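Local structure of choline dehydrogenase and related flavoproteins (Aspergillus oryzae, 3Q9T) at residues Q111-F115 against G116-W120; I233-E236 against A237-T240; M322-V325 against L326-G330; M460-G463 against I464-S467. The protein is a formate oxidase of the glucose-methanol-choline oxidoreductase family, a flavoenzyme that carries 8-formyl-FAD at its catalytic site. All coordinates share one frame; numbering follows the deposited sequence. Where two conformers were deposited one is given.

Contact 1: Q111-F115 against G116-W120; sequences QWEEF and GGKEW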
loop_
_atom_site.group_PDB
_atom_site.type_symbol
_atom_site.label_atom_id
_atom_site.label_comp_id
_atom_site.label_asym_id
_atom_site.label_seq_id
_atom_site.Cartn_x
_atom_site.Cartn_y
_atom_site.Cartn_z
ATOM N N GLN A 111 -27.197 -22.525 1.673
ATOM C CA GLN A 111 -27.329 -21.440 2.642
ATOM C C GLN A 111 -27.785 -20.139 1.983
ATOM O O GLN A 111 -28.141 -19.192 2.663
ATOM C CB GLN A 111 -26.035 -21.229 3.428
ATOM C CG GLN A 111 -25.516 -22.479 4.108
ATOM C CD GLN A 111 -26.561 -23.154 4.967
ATOM O OE1 GLN A 111 -26.933 -22.641 6.022
ATOM N NE2 GLN A 111 -27.041 -24.314 4.522
ATOM N N TRP A 112 -27.779 -20.095 0.656
ATOM C CA TRP A 112 -28.359 -18.937 -0.020
ATOM C C TRP A 112 -29.850 -18.826 0.326
ATOM O O TRP A 112 -30.452 -17.759 0.194
ATOM C CB TRP A 112 -28.184 -19.016 -1.530
ATOM C CG TRP A 112 -26.766 -18.839 -2.031
ATOM C CD1 TRP A 112 -25.613 -19.083 -1.350
ATOM C CD2 TRP A 112 -26.371 -18.379 -3.332
ATOM N NE1 TRP A 112 -24.524 -18.802 -2.141
ATOM C CE2 TRP A 112 -24.965 -18.374 -3.364
ATOM C CE3 TRP A 112 -27.076 -17.961 -4.467
ATOM C CZ2 TRP A 112 -24.243 -17.975 -4.489
ATOM C CZ3 TRP A 112 -26.361 -17.571 -5.590
ATOM C CH2 TRP A 112 -24.956 -17.578 -5.590
ATOM N N GLU A 113 -30.438 -19.926 0.790
ATOM C CA GLU A 113 -31.860 -19.927 1.104
ATOM C C GLU A 113 -32.242 -18.766 2.022
ATOM O O GLU A 113 -33.309 -18.178 1.887
ATOM C CB GLU A 113 -32.285 -21.246 1.753
ATOM C CG GLU A 113 -33.677 -21.164 2.358
ATOM C CD GLU A 113 -34.297 -22.518 2.621
ATOM O OE1 GLU A 113 -33.619 -23.545 2.405
ATOM O OE2 GLU A 113 -35.476 -22.557 3.033
ATOM N N GLU A 114 -31.357 -18.458 2.961
ATOM C CA GLU A 114 -31.576 -17.389 3.926
ATOM C C GLU A 114 -31.762 -16.044 3.242
ATOM O O GLU A 114 -32.349 -15.125 3.805
ATOM C CB GLU A 114 -30.387 -17.310 4.869
ATOM C CG GLU A 114 -30.484 -16.208 5.900
ATOM C CD GLU A 114 -29.216 -16.097 6.723
ATOM O OE1 GLU A 114 -28.272 -16.871 6.453
ATOM O OE2 GLU A 114 -29.159 -15.240 7.635
ATOM N N PHE A 115 -31.259 -15.935 2.019
ATOM C CA PHE A 115 -31.358 -14.686 1.285
ATOM C C PHE A 115 -32.381 -14.779 0.168
ATOM O O PHE A 115 -33.123 -13.834 -0.076
ATOM C CB PHE A 115 -29.990 -14.305 0.713
ATOM C CG PHE A 115 -28.943 -14.082 1.763
ATOM C CD1 PHE A 115 -28.690 -12.808 2.251
ATOM C CD2 PHE A 115 -28.227 -15.149 2.280
ATOM C CE1 PHE A 115 -27.725 -12.607 3.217
ATOM C CE2 PHE A 115 -27.265 -14.959 3.251
ATOM C CZ PHE A 115 -27.005 -13.693 3.725
ATOM N N GLY A 116 -32.419 -15.917 -0.520
ATOM C CA GLY A 116 -33.224 -16.017 -1.728
ATOM C C GLY A 116 -34.375 -16.997 -1.679
ATOM O O GLY A 116 -35.103 -17.146 -2.666
ATOM N N GLY A 117 -34.547 -17.657 -0.536
ATOM C CA GLY A 117 -35.558 -18.691 -0.412
ATOM C C GLY A 117 -35.155 -19.924 -1.202
ATOM O O GLY A 117 -34.051 -20.004 -1.749
ATOM N N LYS A 118 -36.068 -20.885 -1.279
ATOM C CA LYS A 118 -35.746 -22.206 -1.811
ATOM C C LYS A 118 -35.173 -22.194 -3.225
ATOM O O LYS A 118 -34.310 -22.999 -3.552
ATOM C CB LYS A 118 -36.978 -23.120 -1.756
ATOM C CG LYS A 118 -36.710 -24.452 -1.090
ATOM C CD LYS A 118 -36.211 -24.254 0.338
ATOM C CE LYS A 118 -35.980 -25.591 1.052
ATOM N NZ LYS A 118 -35.060 -26.506 0.296
ATOM N N GLU A 119 -35.656 -21.303 -4.077
ATOM C CA GLU A 119 -35.217 -21.325 -5.470
ATOM C C GLU A 119 -33.733 -20.958 -5.622
ATOM O O GLU A 119 -33.119 -21.187 -6.672
ATOM C CB GLU A 119 -36.120 -20.428 -6.341
ATOM C CG GLU A 119 -36.011 -18.925 -6.052
ATOM C CD GLU A 119 -36.960 -18.074 -6.908
ATOM O OE1 GLU A 119 -36.964 -18.214 -8.157
ATOM O OE2 GLU A 119 -37.708 -17.262 -6.320
ATOM N N TRP A 120 -33.146 -20.380 -4.583
ATOM C CA TRP A 120 -31.710 -20.120 -4.613
ATOM C C TRP A 120 -30.948 -21.096 -3.718
ATOM O O TRP A 120 -30.201 -20.678 -2.838
ATOM C CB TRP A 120 -31.396 -18.681 -4.203
ATOM C CG TRP A 120 -31.809 -17.634 -5.223
ATOM C CD1 TRP A 120 -32.959 -16.900 -5.223
ATOM C CD2 TRP A 120 -31.065 -17.213 -6.378
ATOM N NE1 TRP A 120 -32.978 -16.040 -6.303
ATOM C CE2 TRP A 120 -31.830 -16.219 -7.030
ATOM C CE3 TRP A 120 -29.835 -17.589 -6.930
ATOM C CZ2 TRP A 120 -31.400 -15.592 -8.198
ATOM C CZ3 TRP A 120 -29.409 -16.966 -8.096
ATOM C CH2 TRP A 120 -30.186 -15.969 -8.713
#
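The indoles of Trp-112 and Trp-120 meet through their six-membered rings. Trp-120 CE3 comes to the edge of the Trp-112 ring, close to its plane, and lies 3.7 Å from Trp-112 CE3. At the edge of the Trp-120 ring, in its plane, sits Gly-116 O. The rings are therefore not stacked face to face. In both residues CG stands beside the backbone N and anti to the carbonyl carbon. The second torsions differ, chi2 being 25° in Trp-112 and 97° in Trp-120, and turn the two indoles differently. The chain folds back here, and Trp-112 CB comes very close to Trp-120 O, an approach so tight that its exact length is doubtful.

The short helix ends between the two tryptophans. Gly-116 N donates to Trp-112 O at 2.8 Å, and the same oxygen takes the N-H of Phe-115. Gly-117 N donates to Glu-113 O, also at 2.8 Å. Gly-117 then leaves the helix with a positive phi, which favours glycine. On the outer side, the extended Glu-113 meets the bent Lys-118 in a long salt bridge, with Glu-113 OE1 3.9 Å from Lys-118 NZ.

Trp-120 NE1 bonds to Pro-528 O, and Lys-564 of helix 555-572 makes a cation-pi contact with the Trp-120 ring. The turn thus links helix 113-116 to helix 122-131, with helix 555-572 against Trp-120.

Contact 2: I233-E236 against A237-T240; sequences IINE and ADRT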
loop_
_atom_site.group_PDB
_atom_site.type_symbol
_atom_site.label_atom_id
_atom_site.label_comp_id
_atom_site.label_asym_id
_atom_site.label_seq_id
_atom_site.Cartn_x
_atom_site.Cartn_y
_atom_site.Cartn_z
ATOM N N ILE A 233 -31.771 6.103 -15.414
ATOM C CA ILE A 233 -32.894 7.048 -15.509
ATOM C C ILE A 233 -34.072 6.553 -14.664
ATOM O O ILE A 233 -34.729 5.547 -14.997
ATOM C CB ILE A 233 -33.343 7.264 -16.980
ATOM C CG1 ILE A 233 -32.150 7.680 -17.852
ATOM C CG2 ILE A 233 -34.473 8.308 -17.067
ATOM C CD1 ILE A 233 -32.545 8.181 -19.271
ATOM N N ILE A 234 -34.330 7.263 -13.570
ATOM C CA ILE A 234 -35.327 6.855 -12.597
ATOM C C ILE A 234 -36.464 7.873 -12.520
ATOM O O ILE A 234 -36.234 9.054 -12.267
ATOM C CB ILE A 234 -34.721 6.741 -11.181
ATOM C CG1 ILE A 234 -33.496 5.836 -11.182
ATOM C CG2 ILE A 234 -35.763 6.232 -10.193
ATOM C CD1 ILE A 234 -33.827 4.384 -11.397
ATOM N N ASN A 235 -37.693 7.418 -12.734
ATOM C CA ASN A 235 -38.857 8.259 -12.482
ATOM C C ASN A 235 -39.304 8.133 -11.034
ATOM O O ASN A 235 -39.745 7.070 -10.612
ATOM C CB ASN A 235 -40.001 7.881 -13.411
ATOM C CG ASN A 235 -41.200 8.780 -13.234
ATOM O OD1 ASN A 235 -41.928 8.673 -12.243
ATOM N ND2 ASN A 235 -41.406 9.688 -14.188
ATOM N N GLU A 236 -39.172 9.211 -10.270
ATOM C CA GLU A 236 -39.519 9.199 -8.850
ATOM C C GLU A 236 -40.994 8.927 -8.564
ATOM O O GLU A 236 -41.328 8.166 -7.647
ATOM C CB GLU A 236 -39.123 10.514 -8.180
ATOM C CG GLU A 236 -37.671 10.592 -7.766
ATOM C CD GLU A 236 -37.480 11.461 -6.531
ATOM O OE1 GLU A 236 -37.947 11.061 -5.431
ATOM O OE2 GLU A 236 -36.874 12.547 -6.669
ATOM N N ALA A 237 -41.879 9.555 -9.333
ATOM C CA ALA A 237 -43.305 9.411 -9.067
ATOM C C ALA A 237 -43.718 7.949 -9.237
ATOM O O ALA A 237 -44.411 7.379 -8.380
ATOM C CB ALA A 237 -44.125 10.325 -9.973
ATOM N N ASP A 238 -43.266 7.355 -10.340
ATOM C CA ASP A 238 -43.570 5.971 -10.688
ATOM C C ASP A 238 -42.652 4.976 -9.958
ATOM O O ASP A 238 -42.829 3.763 -10.092
ATOM C CB ASP A 238 -43.384 5.753 -12.196
ATOM C CG ASP A 238 -44.285 6.642 -13.049
ATOM O OD1 ASP A 238 -45.476 6.816 -12.704
ATOM O OD2 ASP A 238 -43.795 7.146 -14.087
ATOM N N ARG A 239 -41.669 5.489 -9.211
ATOM C CA ARG A 239 -40.627 4.643 -8.635
ATOM C C ARG A 239 -40.171 3.639 -9.671
ATOM O O ARG A 239 -40.096 2.448 -9.392
ATOM C CB ARG A 239 -41.151 3.887 -7.421
ATOM C CG ARG A 239 -41.521 4.771 -6.255
ATOM C CD ARG A 239 -42.501 4.070 -5.345
ATOM N NE ARG A 239 -43.265 5.031 -4.554
ATOM C CZ ARG A 239 -42.847 5.562 -3.410
ATOM N NH1 ARG A 239 -41.667 5.229 -2.912
ATOM N NH2 ARG A 239 -43.613 6.432 -2.760
ATOM N N THR A 240 -39.887 4.116 -10.878
ATOM C CA THR A 240 -39.606 3.218 -11.991
ATOM C C THR A 240 -38.304 3.561 -12.714
ATOM O O THR A 240 -37.969 4.734 -12.903
ATOM C CB THR A 240 -40.789 3.209 -12.991
ATOM O OG1 THR A 240 -41.933 2.611 -12.361
ATOM C CG2 THR A 240 -40.449 2.424 -14.237
#
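The Asn-235 side chain swings over the turn because its CG is anti to the backbone N (chi1 -177°). Its chi2 of -74° then aims OD1 at the backbone of Asp-238. Asp-238 has CG beside its own N and anti to its carbonyl carbon, and this brings its carboxylate up to the same amide. The amide and carboxylate planes are only 19° apart.

Asp-238 N donates to Asn-235 OD1 at 2.7 Å, in a nearly straight bond. The donor is tilted slightly from the plane of the side-chain carbonyl. Asp-238 OD2 comes within 3.0 Å of Asn-235 OD1, but both atoms are acceptors. This approach is no bond and probably costs some energy. The Asp-238 N-H, bonded to the same OD1, may partly offset it.

The backbone closes the turn on both sides of Asn-235. Asn-235 N donates to Thr-240 O at 2.7 Å. Thr-240 N returns a bond to Asn-235 O at 3.0 Å. A weak bond runs from Arg-239 N to Glu-236 O at 3.1 Å. Thr-240 OG1 donates to Asp-238 O at 2.7 Å from above the carbonyl plane.

Ile-234 and Glu-236 touch Ile-294, and Thr-240 touches Lys-536 and Lys-537. The rest of the turn is largely at the surface. Arg-239 has a positive phi, and with Thr-240 it faces Asn-235. This is a G1 beta bulge at the end of a beta hairpin, where strand 227-235 turns into the antiparallel strand 240-248.

Contact 3: M322-V325 against L326-G330; sequences MDDV and LLRHG
Met-322 and Leu-326 meet on the better covered side of this short helix, where Met-322 is buried. Leu-326 CD1 lies 4.1 Å from Met-322 CB, and also near the methyl CE. Met-322 is bent at chi2 and chi3, which curls CE back toward Leu-326. Met-166 touches Met-322 from outside, and Leu-352 touches Leu-326. Beneath the pair, Leu-326 N donates to Met-322 O at 2.9 Å, almost straight.

Asp-323 is held firmly too. Its OD1 accepts from His-416 N and its OD2 from Phe-400 N. Its backbone O takes two donors, Leu-327 N at 3.0 Å and Arg-328 N at 3.2 Å. The second of these is an i to i+5 bond. It marks a wider, pi-type turn in helix 323-327, which follows strand 308-316 and precedes helix 331-343.

The other side is more polar and closer to solvent. Arg-328 grips Asp-324 side-on, with NE and NH2 both on OD1, at 3.0 and 3.1 Å. Both nitrogens approach on the anti side of that oxygen, NE along its lone pair. OD1 lies in the guanidinium plane, while the carboxylate is turned 51° from it. The backbone carbon of Asp-323 sits over one guanidinium face. Gly-414 O accepts from Arg-328 NH1, and Lys-332 pairs with Asp-324 OD2. A water here donates to Asp-324 O and Arg-328 O, at 2.8 Å each. Leu-327 is exposed, and its CD1 stays near Asp-323 OD2.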
loop_
_atom_site.group_PDB
_atom_site.type_symbol
_atom_site.label_atom_id
_atom_site.label_comp_id
_atom_site.label_asym_id
_atom_site.label_seq_id
_atom_site.Cartn_x
_atom_site.Cartn_y
_atom_site.Cartn_z
ATOM N N MET A 322 6.528 -24.364 -17.618
ATOM C CA MET A 322 6.461 -23.916 -18.998
ATOM C C MET A 322 7.228 -22.632 -19.291
ATOM O O MET A 322 7.172 -22.111 -20.411
ATOM C CB MET A 322 4.994 -23.764 -19.386
ATOM C CG MET A 322 4.238 -25.088 -19.338
ATOM S SD MET A 322 4.900 -26.236 -20.553
ATOM C CE MET A 322 4.745 -25.269 -22.068
ATOM N N ASP A 323 7.942 -22.120 -18.293
ATOM C CA ASP A 323 8.651 -20.851 -18.427
ATOM C C ASP A 323 9.508 -20.772 -19.691
ATOM O O ASP A 323 9.509 -19.757 -20.399
ATOM C CB ASP A 323 9.530 -20.593 -17.198
ATOM C CG ASP A 323 8.751 -20.690 -15.891
ATOM O OD1 ASP A 323 8.089 -21.728 -15.655
ATOM O OD2 ASP A 323 8.800 -19.722 -15.103
ATOM N N ASP A 324 10.250 -21.838 -19.968
ATOM C CA ASP A 324 11.222 -21.800 -21.060
ATOM C C ASP A 324 10.555 -21.855 -22.434
ATOM O O ASP A 324 11.179 -21.564 -23.449
ATOM C CB ASP A 324 12.245 -22.925 -20.925
ATOM C CG ASP A 324 13.630 -22.506 -21.396
ATOM O OD1 ASP A 324 14.090 -21.408 -20.998
ATOM O OD2 ASP A 324 14.252 -23.264 -22.175
ATOM N N VAL A 325 9.283 -22.229 -22.450
ATOM C CA VAL A 325 8.549 -22.346 -23.693
ATOM C C VAL A 325 7.685 -21.117 -23.936
ATOM O O VAL A 325 7.664 -20.575 -25.039
ATOM C CB VAL A 325 7.653 -23.587 -23.692
ATOM C CG1 VAL A 325 6.937 -23.706 -25.027
ATOM C CG2 VAL A 325 8.473 -24.850 -23.371
ATOM N N LEU A 326 6.988 -20.664 -22.900
ATOM C CA LEU A 326 6.013 -19.598 -23.074
ATOM C C LEU A 326 6.495 -18.216 -22.639
ATOM O O LEU A 326 6.138 -17.204 -23.254
ATOM C CB LEU A 326 4.707 -19.962 -22.372
ATOM C CG LEU A 326 4.009 -21.178 -22.987
ATOM C CD1 LEU A 326 2.842 -21.651 -22.112
ATOM C CD2 LEU A 326 3.545 -20.843 -24.396
ATOM N N LEU A 327 7.315 -18.171 -21.596
ATOM C CA LEU A 327 7.664 -16.901 -20.970
ATOM C C LEU A 327 8.861 -16.202 -21.590
ATOM O O LEU A 327 8.897 -14.976 -21.656
ATOM C CB LEU A 327 7.931 -17.091 -19.476
ATOM C CG LEU A 327 6.891 -16.587 -18.475
ATOM C CD1 LEU A 327 7.543 -16.514 -17.096
ATOM C CD2 LEU A 327 6.335 -15.220 -18.889
ATOM N N ARG A 328 9.850 -16.980 -22.013
ATOM C CA ARG A 328 11.108 -16.426 -22.490
ATOM C C ARG A 328 11.167 -16.464 -24.006
ATOM O O ARG A 328 10.636 -17.378 -24.634
ATOM C CB ARG A 328 12.304 -17.161 -21.856
ATOM C CG ARG A 328 12.383 -16.960 -20.344
ATOM C CD ARG A 328 13.651 -17.493 -19.711
ATOM N NE ARG A 328 13.578 -18.929 -19.453
ATOM C CZ ARG A 328 13.217 -19.460 -18.289
ATOM N NH1 ARG A 328 12.894 -18.670 -17.265
ATOM N NH2 ARG A 328 13.184 -20.781 -18.148
ATOM N N HIS A 329 11.790 -15.457 -24.598
ATOM C CA HIS A 329 11.904 -15.422 -26.046
ATOM C C HIS A 329 12.897 -16.481 -26.493
ATOM O O HIS A 329 13.865 -16.778 -25.790
ATOM C CB HIS A 329 12.339 -14.034 -26.540
ATOM C CG HIS A 329 11.236 -13.016 -26.553
ATOM N ND1 HIS A 329 10.103 -13.154 -27.329
ATOM C CD2 HIS A 329 11.101 -11.836 -25.900
ATOM C CE1 HIS A 329 9.316 -12.110 -27.146
ATOM N NE2 HIS A 329 9.897 -11.296 -26.283
ATOM N N GLY A 330 12.653 -17.057 -27.660
ATOM C CA GLY A 330 13.573 -18.034 -28.202
ATOM C C GLY A 330 12.926 -18.918 -29.243
ATOM O O GLY A 330 11.754 -18.735 -29.575
HETATM O O HOH W 1 11.476 -19.854 -25.602
#

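Contact 4: M460-G463 against I464-S467; sequences MREG and IRFS
Glu-462 and Arg-465 form a salt bridge one turn apart on helix 454-473, the i to i+3 spacing, and Arg-461 extends it into a network. Arg-465, in the conformer given of two deposited, approaches side-on: NE donates to Glu-462 OE1 and NH2 to Glu-462 OE2, each at 3.0 Å. Both bonds are on the syn side, and the two planes are 25° apart. Arg-461 NH1 reaches Glu-462 OE2 at 2.9 Å from the anti side. It meets that oxygen from the opposite face to Arg-465 NH2, so OE2 is held from both faces. The two guanidinium groups are 53° apart in plane, and the shared carboxylate probably offsets their like charge. Asp-368 pairs with Arg-461 NH1, and Leu-491 O accepts from Arg-465 NH1.

Apolar contacts lie on other sides of the helix. Met-460 CG is 4.3 Å from Ile-464 CD1, and both residues touch Val-310 of strand 308-316. Phe-466 and Ser-467 rest on Leu-394 of strand 392-397.

Backbone bonds run i to i+4. Gly-463 O takes two donors from Ser-467: the amide N at 3.1 Å and, with OG beside the backbone N (chi1 -57°), the hydroxyl OG at 2.8 Å.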
loop_
_atom_site.group_PDB
_atom_site.type_symbol
_atom_site.label_atom_id
_atom_site.label_comp_id
_atom_site.label_asym_id
_atom_site.label_seq_id
_atom_site.Cartn_x
_atom_site.Cartn_y
_atom_site.Cartn_z
ATOM N N MET A 460 -4.728 -19.242 6.538
ATOM C CA MET A 460 -3.904 -18.996 5.357
ATOM C C MET A 460 -2.493 -19.492 5.585
ATOM O O MET A 460 -1.915 -20.149 4.721
ATOM C CB MET A 460 -3.888 -17.521 4.944
ATOM C CG MET A 460 -2.989 -17.269 3.734
ATOM S SD MET A 460 -3.593 -18.149 2.277
ATOM C CE MET A 460 -4.795 -16.939 1.633
ATOM N N ARG A 461 -1.944 -19.181 6.755
ATOM C CA ARG A 461 -0.651 -19.740 7.171
ATOM C C ARG A 461 -0.648 -21.270 7.023
ATOM O O ARG A 461 0.237 -21.857 6.392
ATOM C CB ARG A 461 -0.367 -19.367 8.625
ATOM C CG ARG A 461 0.968 -19.861 9.169
ATOM C CD ARG A 461 0.733 -20.551 10.495
ATOM N NE ARG A 461 0.403 -19.596 11.528
ATOM C CZ ARG A 461 -0.253 -19.871 12.647
ATOM N NH1 ARG A 461 -0.686 -21.104 12.915
ATOM N NH2 ARG A 461 -0.467 -18.887 13.512
ATOM N N GLU A 462 -1.647 -21.917 7.608
ATOM C CA GLU A 462 -1.700 -23.379 7.598
ATOM C C GLU A 462 -1.938 -23.993 6.219
ATOM O O GLU A 462 -1.572 -25.142 5.992
ATOM C CB GLU A 462 -2.725 -23.888 8.614
ATOM C CG GLU A 462 -2.333 -23.544 10.056
ATOM C CD GLU A 462 -0.915 -23.990 10.372
ATOM O OE1 GLU A 462 -0.557 -25.116 9.969
ATOM O OE2 GLU A 462 -0.156 -23.214 10.989
ATOM N N GLY A 463 -2.542 -23.235 5.300
ATOM C CA GLY A 463 -2.753 -23.736 3.950
ATOM C C GLY A 463 -1.491 -23.627 3.109
ATOM O O GLY A 463 -1.273 -24.403 2.183
ATOM N N ILE A 464 -0.674 -22.622 3.408
ATOM C CA ILE A 464 0.674 -22.558 2.890
ATOM C C ILE A 464 1.470 -23.759 3.446
ATOM O O ILE A 464 2.156 -24.444 2.698
ATOM C CB ILE A 464 1.351 -21.222 3.282
ATOM C CG1 ILE A 464 0.561 -20.035 2.711
ATOM C CG2 ILE A 464 2.796 -21.166 2.784
ATOM C CD1 ILE A 464 1.082 -18.662 3.196
ATOM N N ARG A 465 1.363 -24.045 4.744
ATOM C CA ARG A 465 2.119 -25.169 5.308
ATOM C C ARG A 465 1.697 -26.487 4.635
ATOM O O ARG A 465 2.543 -27.247 4.163
ATOM C CB ARG A 465 1.980 -25.253 6.827
ATOM C CG ARG A 465 3.056 -26.146 7.488
ATOM C CD ARG A 465 2.754 -26.377 8.970
ATOM N NE ARG A 465 2.380 -25.130 9.626
ATOM C CZ ARG A 465 3.236 -24.167 9.955
ATOM N NH1 ARG A 465 4.535 -24.309 9.700
ATOM N NH2 ARG A 465 2.788 -23.053 10.532
ATOM N N PHE A 466 0.394 -26.740 4.567
ATOM C CA PHE A 466 -0.111 -27.901 3.842
ATOM C C PHE A 466 0.481 -27.994 2.429
ATOM O O PHE A 466 0.902 -29.071 2.013
ATOM C CB PHE A 466 -1.636 -27.869 3.775
ATOM C CG PHE A 466 -2.229 -28.866 2.821
ATOM C CD1 PHE A 466 -2.854 -30.012 3.297
ATOM C CD2 PHE A 466 -2.183 -28.651 1.443
ATOM C CE1 PHE A 466 -3.413 -30.933 2.421
ATOM C CE2 PHE A 466 -2.734 -29.560 0.561
ATOM C CZ PHE A 466 -3.355 -30.705 1.046
ATOM N N SER A 467 0.513 -26.877 1.696
ATOM C CA SER A 467 1.039 -26.888 0.332
ATOM C C SER A 467 2.527 -27.217 0.285
ATOM O O SER A 467 2.977 -27.928 -0.620
ATOM C CB SER A 467 0.780 -25.565 -0.402
ATOM O OG SER A 467 -0.593 -25.257 -0.432
#

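Contacts 1 to 4 follow one another along the chain, and none touches another. Contacts 1 and 2 both belong to the N-terminal GMC oxidoreductase region. Their centres are 29 Å apart. Contact 1 is nearer the cofactor, with the Trp-112 side chain about 11 Å from the 8-formyl-FAD; the Ile-233 side chain of contact 2 is about 13 Å from the 8-formyl-FAD. Contacts 3 and 4 are also 29 Å apart between centres. Strand 308-316 relates them: it comes before helix 323-327 in the chain and packs against helix 454-473. Contact 3 lies across the chain's centre from contacts 1 and 2, 47 and 56 Å away between centres. Contacts 3 and 4 lie away from the known FAD-binding residues.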